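Putative L-alanine-DL-glutamate epimerase (Burkholderia xenovorans, PDB 3GO2) binds magnesium and is probably a racemase or epimerase of the mandelate racemase/muconate lactonizing enzyme family, its exact substrate not established. Local coordinates at residues 11-23 against 345-357. Sequence-based numbering, arbitrary orientation. Where two conformers were deposited one is given.
Sequences LCCDAGWRNYHFV and DIDRLAWEDELFT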
ATOM      1  N   LEU A  11     -32.070 -35.837 -10.208  1.00 16.82           N
ATOM      2  CA  LEU A  11     -33.269 -36.254  -9.493  1.00 17.46           C
ATOM      3  C   LEU A  11     -33.616 -35.228  -8.433  1.00 17.37           C
ATOM      4  O   LEU A  11     -32.756 -34.488  -7.961  1.00 16.85           O
ATOM      5  CB  LEU A  11     -33.068 -37.617  -8.816  1.00 17.46           C
ATOM      6  CG  LEU A  11     -32.796 -38.875  -9.654  1.00 19.05           C
ATOM      7  CD1 LEU A  11     -31.468 -38.855 -10.463  1.00 21.22           C
ATOM      8  CD2 LEU A  11     -32.800 -40.096  -8.715  1.00 19.03           C
ATOM      9  N   CYS A  12     -34.874 -35.195  -8.034  1.00 17.83           N
ATOM     10  CA  CYS A  12     -35.335 -34.211  -7.033  1.00 18.29           C
ATOM     11  C   CYS A  12     -36.416 -34.834  -6.156  1.00 18.11           C
ATOM     12  O   CYS A  12     -37.226 -35.614  -6.639  1.00 18.24           O
ATOM     13  CB  CYS A  12     -35.847 -32.977  -7.773  1.00 19.02           C
ATOM     14  SG  CYS A  12     -36.399 -31.628  -6.725  1.00 23.03           S
ATOM     15  N   CYS A  13     -36.406 -34.541  -4.853  1.00 17.76           N
ATOM     16  CA  CYS A  13     -37.458 -35.010  -3.970  1.00 17.93           C
ATOM     17  C   CYS A  13     -37.817 -33.973  -2.928  1.00 17.86           C
ATOM     18  O   CYS A  13     -37.060 -33.026  -2.649  1.00 18.08           O
ATOM     19  CB  CYS A  13     -37.056 -36.330  -3.308  1.00 18.38           C
ATOM     20  SG  CYS A  13     -35.778 -36.180  -2.031  1.00 18.50           S
ATOM     21  N   ASP A  14     -38.992 -34.154  -2.345  1.00 17.59           N
ATOM     22  CA  ASP A  14     -39.488 -33.252  -1.309  1.00 17.73           C
ATOM     23  C   ASP A  14     -38.621 -33.338  -0.056  1.00 17.97           C
ATOM     24  O   ASP A  14     -38.287 -34.433   0.396  1.00 16.69           O
ATOM     25  CB  ASP A  14     -40.910 -33.671  -0.903  1.00 17.95           C
ATOM     26  CG  ASP A  14     -41.527 -32.707   0.060  1.00 20.66           C
ATOM     27  OD1 ASP A  14     -41.555 -31.512  -0.256  1.00 27.63           O
ATOM     28  OD2 ASP A  14     -41.947 -33.134   1.145  1.00 28.43           O
ATOM     29  N   ALA A  15     -38.266 -32.171   0.484  1.00 18.07           N
ATOM     30  CA  ALA A  15     -37.602 -32.069   1.791  1.00 18.95           C
ATOM     31  C   ALA A  15     -38.362 -31.097   2.723  1.00 20.01           C
ATOM     32  O   ALA A  15     -37.787 -30.427   3.571  1.00 19.47           O
ATOM     33  CB  ALA A  15     -36.100 -31.658   1.615  1.00 17.92           C
ATOM     34  N   GLY A  16     -39.678 -31.026   2.551  1.00 21.55           N
ATOM     35  CA  GLY A  16     -40.562 -30.317   3.478  1.00 23.25           C
ATOM     36  C   GLY A  16     -40.786 -28.888   3.053  1.00 24.04           C
ATOM     37  O   GLY A  16     -41.798 -28.577   2.415  1.00 25.45           O
ATOM     38  N   TRP A  17     -39.828 -28.018   3.389  1.00 23.46           N
ATOM     39  CA  TRP A  17     -39.886 -26.586   3.075  1.00 23.07           C
ATOM     40  C   TRP A  17     -38.948 -26.221   1.932  1.00 22.58           C
ATOM     41  O   TRP A  17     -38.782 -25.053   1.579  1.00 23.08           O
ATOM     42  CB  TRP A  17     -39.527 -25.779   4.325  1.00 23.64           C
ATOM     43  CG  TRP A  17     -38.177 -26.120   4.873  1.00 22.42           C
ATOM     44  CD1 TRP A  17     -37.861 -27.185   5.657  1.00 22.37           C
ATOM     45  CD2 TRP A  17     -36.965 -25.390   4.680  1.00 22.62           C
ATOM     46  NE1 TRP A  17     -36.527 -27.169   5.961  1.00 23.81           N
ATOM     47  CE2 TRP A  17     -35.950 -26.084   5.366  1.00 23.35           C
ATOM     48  CE3 TRP A  17     -36.634 -24.230   3.981  1.00 23.14           C
ATOM     49  CZ2 TRP A  17     -34.635 -25.632   5.406  1.00 24.07           C
ATOM     50  CZ3 TRP A  17     -35.329 -23.784   4.012  1.00 24.15           C
ATOM     51  CH2 TRP A  17     -34.341 -24.489   4.705  1.00 23.76           C
ATOM     52  N   ARG A  18     -38.330 -27.255   1.356  1.00 21.25           N
ATOM     53  CA  ARG A  18     -37.427 -27.147   0.258  1.00 19.81           C
ATOM     54  C   ARG A  18     -37.348 -28.536  -0.384  1.00 18.57           C
ATOM     55  O   ARG A  18     -37.931 -29.491   0.112  1.00 17.72           O
ATOM     56  CB  ARG A  18     -36.039 -26.702   0.739  1.00 19.60           C
ATOM     57  CG  ARG A  18     -35.462 -27.643   1.774  1.00 18.41           C
ATOM     58  CD  ARG A  18     -34.071 -27.211   2.234  1.00 18.38           C
ATOM     59  NE  ARG A  18     -33.602 -28.093   3.308  1.00 19.01           N
ATOM     60  CZ  ARG A  18     -32.398 -28.023   3.868  1.00 19.38           C
ATOM     61  NH1 ARG A  18     -31.519 -27.090   3.477  1.00 20.47           N
ATOM     62  NH2 ARG A  18     -32.075 -28.876   4.840  1.00 18.84           N
ATOM     63  N   ASN A  19     -36.600 -28.643  -1.472  1.00 18.79           N
ATOM     64  CA  ASN A  19     -36.351 -29.928  -2.088  1.00 18.41           C
ATOM     65  C   ASN A  19     -34.899 -30.313  -1.945  1.00 18.39           C
ATOM     66  O   ASN A  19     -34.032 -29.450  -1.748  1.00 19.42           O
ATOM     67  CB  ASN A  19     -36.683 -29.863  -3.566  1.00 19.16           C
ATOM     68  CG  ASN A  19     -38.153 -29.590  -3.804  1.00 18.04           C
ATOM     69  OD1 ASN A  19     -39.004 -30.151  -3.112  1.00 20.14           O
ATOM     70  ND2 ASN A  19     -38.454 -28.743  -4.780  1.00 21.15           N
ATOM     71  N   TYR A  20     -34.637 -31.601  -2.088  1.00 16.92           N
ATOM     72  CA  TYR A  20     -33.273 -32.072  -2.287  1.00 16.45           C
ATOM     73  C   TYR A  20     -33.081 -32.359  -3.755  1.00 16.27           C
ATOM     74  O   TYR A  20     -34.016 -32.759  -4.423  1.00 17.29           O
ATOM     75  CB  TYR A  20     -33.021 -33.369  -1.560  1.00 16.06           C
ATOM     76  CG  TYR A  20     -32.996 -33.325  -0.057  1.00 15.50           C
ATOM     77  CD1 TYR A  20     -32.687 -32.163   0.661  1.00 15.22           C
ATOM     78  CD2 TYR A  20     -33.190 -34.495   0.662  1.00 17.41           C
ATOM     79  CE1 TYR A  20     -32.643 -32.170   2.029  1.00 14.76           C
ATOM     80  CE2 TYR A  20     -33.133 -34.497   2.028  1.00 17.67           C
ATOM     81  CZ  TYR A  20     -32.855 -33.338   2.704  1.00 16.16           C
ATOM     82  OH  TYR A  20     -32.787 -33.380   4.081  1.00 16.83           O
ATOM     83  N   HIS A  21     -31.860 -32.185  -4.246  1.00 15.56           N
ATOM     84  CA  HIS A  21     -31.515 -32.536  -5.604  1.00 14.95           C
ATOM     85  C   HIS A  21     -30.278 -33.425  -5.647  1.00 14.78           C
ATOM     86  O   HIS A  21     -29.402 -33.310  -4.802  1.00 14.11           O
ATOM     87  CB  HIS A  21     -31.214 -31.281  -6.432  1.00 15.50           C
ATOM     88  CG  HIS A  21     -32.338 -30.297  -6.480  1.00 16.73           C
ATOM     89  ND1 HIS A  21     -33.126 -30.139  -7.602  1.00 20.88           N
ATOM     90  CD2 HIS A  21     -32.773 -29.384  -5.578  1.00 22.19           C
ATOM     91  CE1 HIS A  21     -34.013 -29.182  -7.381  1.00 21.51           C
ATOM     92  NE2 HIS A  21     -33.826 -28.712  -6.163  1.00 21.63           N
ATOM     93  N   PHE A  22     -30.201 -34.266  -6.672  1.00 14.15           N
ATOM     94  CA  PHE A  22     -29.112 -35.229  -6.804  1.00 13.84           C
ATOM     95  C   PHE A  22     -28.650 -35.325  -8.225  1.00 14.71           C
ATOM     96  O   PHE A  22     -29.463 -35.160  -9.144  1.00 14.41           O
ATOM     97  CB  PHE A  22     -29.556 -36.632  -6.330  1.00 14.60           C
ATOM     98  CG  PHE A  22     -30.158 -36.639  -4.981  1.00 14.20           C
ATOM     99  CD1 PHE A  22     -29.358 -36.659  -3.858  1.00 15.45           C
ATOM    100  CD2 PHE A  22     -31.530 -36.585  -4.807  1.00 14.44           C
ATOM    101  CE1 PHE A  22     -29.928 -36.623  -2.585  1.00 14.91           C
ATOM    102  CE2 PHE A  22     -32.096 -36.564  -3.541  1.00 15.42           C
ATOM    103  CZ  PHE A  22     -31.302 -36.568  -2.442  1.00 15.06           C
ATOM    104  N   VAL A  23     -27.348 -35.555  -8.386  1.00 13.34           N
ATOM    105  CA  VAL A  23     -26.742 -35.983  -9.662  1.00 13.66           C
ATOM    106  C   VAL A  23     -26.455 -37.482  -9.567  1.00 13.56           C
ATOM    107  O   VAL A  23     -25.921 -37.962  -8.570  1.00 14.73           O
ATOM    108  CB  VAL A  23     -25.435 -35.246  -9.990  1.00 13.72           C
ATOM    109  CG1 VAL A  23     -24.793 -35.786 -11.289  1.00 14.78           C
ATOM    110  CG2 VAL A  23     -25.709 -33.742 -10.116  1.00 14.55           C
ATOM    111  N   ASP A 345     -26.777 -30.429  10.608  1.00 15.04           N
ATOM    112  CA  ASP A 345     -28.116 -30.252  11.199  1.00 15.99           C
ATOM    113  C   ASP A 345     -28.455 -31.542  11.903  1.00 16.80           C
ATOM    114  O   ASP A 345     -28.416 -32.635  11.312  1.00 16.66           O
ATOM    115  CB  ASP A 345     -29.156 -29.936  10.119  1.00 16.29           C
ATOM    116  CG  ASP A 345     -29.037 -28.518   9.583  1.00 17.68           C
ATOM    117  OD1 ASP A 345     -28.597 -27.613  10.330  1.00 19.18           O
ATOM    118  OD2 ASP A 345     -29.432 -28.285   8.419  1.00 19.75           O
ATOM    119  N   ILE A 346     -28.787 -31.437  13.179  1.00 16.33           N
ATOM    120  CA  ILE A 346     -29.159 -32.611  13.957  1.00 16.72           C
ATOM    121  C   ILE A 346     -30.683 -32.833  13.888  1.00 17.46           C
ATOM    122  O   ILE A 346     -31.154 -33.972  14.054  1.00 17.45           O
ATOM    123  CB  ILE A 346     -28.604 -32.487  15.404  1.00 17.09           C
ATOM    124  CG1 ILE A 346     -27.071 -32.613  15.409  1.00 16.41           C
ATOM    125  CG2 ILE A 346     -29.211 -33.526  16.326  1.00 18.07           C
ATOM    126  CD1 ILE A 346     -26.510 -33.888  14.761  1.00 14.46           C
ATOM    127  N   ASP A 347     -31.436 -31.764  13.631  1.00 17.98           N
ATOM    128  CA  ASP A 347     -32.873 -31.857  13.339  1.00 18.75           C
ATOM    129  C   ASP A 347     -33.050 -32.430  11.931  1.00 18.81           C
ATOM    130  O   ASP A 347     -32.585 -31.836  10.943  1.00 19.75           O
ATOM    131  CB  ASP A 347     -33.562 -30.502  13.449  1.00 18.80           C
ATOM    132  CG  ASP A 347     -33.454 -29.889  14.843  1.00 21.11           C
ATOM    133  OD1 ASP A 347     -34.093 -30.434  15.776  1.00 23.80           O
ATOM    134  OD2 ASP A 347     -32.724 -28.868  14.988  1.00 22.65           O
ATOM    135  N   ARG A 348     -33.719 -33.589  11.846  1.00 18.61           N
ATOM    136  CA  ARG A 348     -33.910 -34.266  10.565  1.00 18.90           C
ATOM    137  C   ARG A 348     -35.382 -34.456  10.260  1.00 18.89           C
ATOM    138  O   ARG A 348     -36.225 -34.588  11.160  1.00 19.30           O
ATOM    139  CB  ARG A 348     -33.226 -35.636  10.514  1.00 19.30           C
ATOM    140  CG  ARG A 348     -31.756 -35.712  10.943  1.00 18.47           C
ATOM    141  CD  ARG A 348     -30.875 -34.667  10.288  1.00 16.95           C
ATOM    142  NE  ARG A 348     -30.829 -34.770   8.839  1.00 18.20           N
ATOM    143  CZ  ARG A 348     -29.973 -34.078   8.079  1.00 19.06           C
ATOM    144  NH1 ARG A 348     -29.974 -34.200   6.768  1.00 19.53           N
ATOM    145  NH2 ARG A 348     -29.099 -33.252   8.640  1.00 18.89           N
ATOM    146  N   LEU A 349     -35.679 -34.482   8.976  1.00 18.66           N
ATOM    147  CA  LEU A 349     -37.007 -34.831   8.495  1.00 18.39           C
ATOM    148  C   LEU A 349     -37.391 -36.256   8.898  1.00 18.56           C
ATOM    149  O   LEU A 349     -36.560 -37.159   8.975  1.00 18.03           O
ATOM    150  CB  LEU A 349     -37.052 -34.760   6.976  1.00 18.81           C
ATOM    151  CG  LEU A 349     -36.717 -33.423   6.325  1.00 18.15           C
ATOM    152  CD1 LEU A 349     -36.589 -33.588   4.815  1.00 17.78           C
ATOM    153  CD2 LEU A 349     -37.739 -32.359   6.651  1.00 19.65           C
ATOM    154  N   ALA A 350     -38.688 -36.457   9.100  1.00 18.53           N
ATOM    155  CA  ALA A 350     -39.187 -37.761   9.516  1.00 19.14           C
ATOM    156  C   ALA A 350     -38.890 -38.868   8.499  1.00 19.31           C
ATOM    157  O   ALA A 350     -38.739 -40.034   8.872  1.00 20.92           O
ATOM    158  CB  ALA A 350     -40.681 -37.666   9.797  1.00 19.15           C
ATOM    159  N   TRP A 351     -38.784 -38.506   7.228  1.00 19.06           N
ATOM    160  CA  TRP A 351     -38.474 -39.471   6.167  1.00 19.22           C
ATOM    161  C   TRP A 351     -37.014 -39.448   5.684  1.00 18.95           C
ATOM    162  O   TRP A 351     -36.662 -40.090   4.698  1.00 19.29           O
ATOM    163  CB  TRP A 351     -39.438 -39.292   4.990  1.00 19.01           C
ATOM    164  CG  TRP A 351     -39.367 -37.981   4.292  1.00 18.07           C
ATOM    165  CD1 TRP A 351     -38.613 -37.691   3.190  1.00 17.57           C
ATOM    166  CD2 TRP A 351     -40.063 -36.772   4.629  1.00 18.67           C
ATOM    167  NE1 TRP A 351     -38.829 -36.408   2.798  1.00 18.87           N
ATOM    168  CE2 TRP A 351     -39.697 -35.805   3.668  1.00 18.76           C
ATOM    169  CE3 TRP A 351     -40.957 -36.412   5.645  1.00 22.55           C
ATOM    170  CZ2 TRP A 351     -40.175 -34.499   3.694  1.00 21.06           C
ATOM    171  CZ3 TRP A 351     -41.449 -35.100   5.667  1.00 23.57           C
ATOM    172  CH2 TRP A 351     -41.053 -34.164   4.696  1.00 23.61           C
ATOM    173  N   GLU A 352     -36.148 -38.718   6.386  1.00 18.42           N
ATOM    174  CA  GLU A 352     -34.771 -38.581   5.914  1.00 18.91           C
ATOM    175  C   GLU A 352     -34.085 -39.936   5.724  1.00 18.94           C
ATOM    176  O   GLU A 352     -33.416 -40.167   4.712  1.00 18.66           O
ATOM    177  CB  GLU A 352     -33.958 -37.744   6.896  1.00 18.05           C
ATOM    178  CG  GLU A 352     -32.504 -37.459   6.493  1.00 18.52           C
ATOM    179  CD  GLU A 352     -32.370 -36.383   5.446  1.00 19.59           C
ATOM    180  OE1 GLU A 352     -33.371 -35.669   5.181  1.00 20.92           O
ATOM    181  OE2 GLU A 352     -31.242 -36.245   4.895  1.00 18.94           O
ATOM    182  N   ASP A 353     -34.217 -40.831   6.698  1.00 19.34           N
ATOM    183  CA  ASP A 353     -33.445 -42.065   6.632  1.00 20.41           C
ATOM    184  C   ASP A 353     -33.944 -42.989   5.500  1.00 20.35           C
ATOM    185  O   ASP A 353     -33.154 -43.777   4.986  1.00 22.83           O
ATOM    186  CB  ASP A 353     -33.409 -42.785   7.986  1.00 20.60           C
ATOM    187  CG  ASP A 353     -32.564 -42.044   9.040  1.00 23.43           C
ATOM    188  OD1 ASP A 353     -31.935 -40.976   8.751  1.00 24.36           O
ATOM    189  OD2 ASP A 353     -32.530 -42.533  10.187  1.00 26.20           O
ATOM    190  N   GLU A 354     -35.213 -42.861   5.114  1.00 19.77           N
ATOM    191  CA  GLU A 354     -35.776 -43.580   3.963  0.50 19.50           C
ATOM    192  C   GLU A 354     -35.044 -43.248   2.664  1.00 18.59           C
ATOM    193  O   GLU A 354     -34.941 -44.091   1.782  1.00 17.79           O
ATOM    194  CB  GLU A 354     -37.282 -43.221   3.818  0.50 20.11           C
ATOM    195  CG  GLU A 354     -38.103 -44.037   2.804  0.50 22.13           C
ATOM    196  CD  GLU A 354     -39.477 -43.399   2.473  0.50 25.06           C
ATOM    197  OE1 GLU A 354     -39.943 -42.509   3.221  0.50 26.56           O
ATOM    198  OE2 GLU A 354     -40.088 -43.782   1.443  0.50 26.30           O
ATOM    199  N   LEU A 355     -34.566 -42.007   2.547  1.00 17.24           N
ATOM    200  CA  LEU A 355     -34.037 -41.499   1.279  1.00 16.22           C
ATOM    201  C   LEU A 355     -32.643 -41.988   0.977  1.00 16.19           C
ATOM    202  O   LEU A 355     -32.205 -41.887  -0.168  1.00 15.23           O
ATOM    203  CB  LEU A 355     -34.009 -39.964   1.287  1.00 15.62           C
ATOM    204  CG  LEU A 355     -35.372 -39.282   1.377  1.00 16.89           C
ATOM    205  CD1 LEU A 355     -35.188 -37.792   1.634  1.00 18.60           C
ATOM    206  CD2 LEU A 355     -36.182 -39.527   0.115  1.00 18.82           C
ATOM    207  N   PHE A 356     -31.932 -42.489   1.991  1.00 16.93           N
ATOM    208  CA  PHE A 356     -30.539 -42.852   1.826  1.00 16.33           C
ATOM    209  C   PHE A 356     -30.237 -44.236   2.387  1.00 16.99           C
ATOM    210  O   PHE A 356     -30.875 -44.685   3.346  1.00 18.32           O
ATOM    211  CB  PHE A 356     -29.652 -41.818   2.549  1.00 16.49           C
ATOM    212  CG  PHE A 356     -29.846 -40.398   2.052  1.00 15.06           C
ATOM    213  CD1 PHE A 356     -29.222 -39.975   0.886  1.00 14.39           C
ATOM    214  CD2 PHE A 356     -30.678 -39.510   2.716  1.00 15.72           C
ATOM    215  CE1 PHE A 356     -29.394 -38.679   0.416  1.00 16.27           C
ATOM    216  CE2 PHE A 356     -30.842 -38.218   2.261  1.00 14.70           C
ATOM    217  CZ  PHE A 356     -30.207 -37.812   1.089  1.00 14.29           C
ATOM    218  N   THR A 357     -29.237 -44.889   1.821  1.00 16.74           N
ATOM    219  CA  THR A 357     -28.872 -46.230   2.269  1.00 17.01           C
ATOM    220  C   THR A 357     -28.270 -46.231   3.677  1.00 18.26           C
ATOM    221  O   THR A 357     -28.559 -47.131   4.479  1.00 18.57           O
ATOM    222  CB  THR A 357     -27.919 -46.917   1.294  1.00 16.14           C
ATOM    223  OG1 THR A 357     -26.774 -46.087   1.082  1.00 17.28           O
ATOM    224  CG2 THR A 357     -28.600 -47.244  -0.060  1.00 17.05           C
TER
HETATM  225  O   HOH W   1     -30.391 -30.367   7.042  1.00 17.84           O
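Tyr20 reaches from the first beta hairpin of the enolase-like N-terminal domain to Glu352, in the segment that follows strand 342-344 of the C-terminal barrel domain. The hairpin joins strands 5-14 and 19-27, so the contact links the two domains. The Tyr20 hydroxyl donates to Glu352 OE1 over 2.6 Å and meets it on the syn side. Ring and carboxylate stand almost perpendicular, with planes 84° apart. Glu352 CG lies anti to the backbone N (chi1 -177°) and the chain then bends at chi2, which turns the carboxylate back to the phenol. Arg348 NH1 holds the other oxygen, Glu352 OE2, in a salt bridge of 3.0 Å, approaching from above the carboxylate plane. His323 N also bonds OE2, so both oxygens of this buried acid have partners. Apolar groups pack on parts of the phenol. Ala15 CB lies against one face of the Tyr20 ring, toward its rim, and Leu355 CD1 meets the ring edge, 3.9 Å from CE2. Both Leu355 methyls lie 4.0 Å from Cys13 SG. Further along the hairpin, the rings of Phe22 and Phe356 meet rim to rim with planes at 71°; neither covers the other. At the end nearest the ligand-binding residues, one water bridges Arg18 NH2 and Asp345 OD2, its link to the arginine being weak. Arg18 NH2 also bonds Phe320 O, while Asp345 OD1 bonds His125, a residue known to bind 2-oxoglutarate and fumarate, neither of which is bound here. Near the hairpin turn, Leu349 CD1 packs 3.5 Å from Ala15 CA. Trp351 presents its indole edge to the same turn, and CZ2 comes 3.4 Å from Asp14 OD2. Its NE1 donates to Asp14 O at 3.2 Å, with the oxygen close to the indole plane but NE1 above the carbonyl plane.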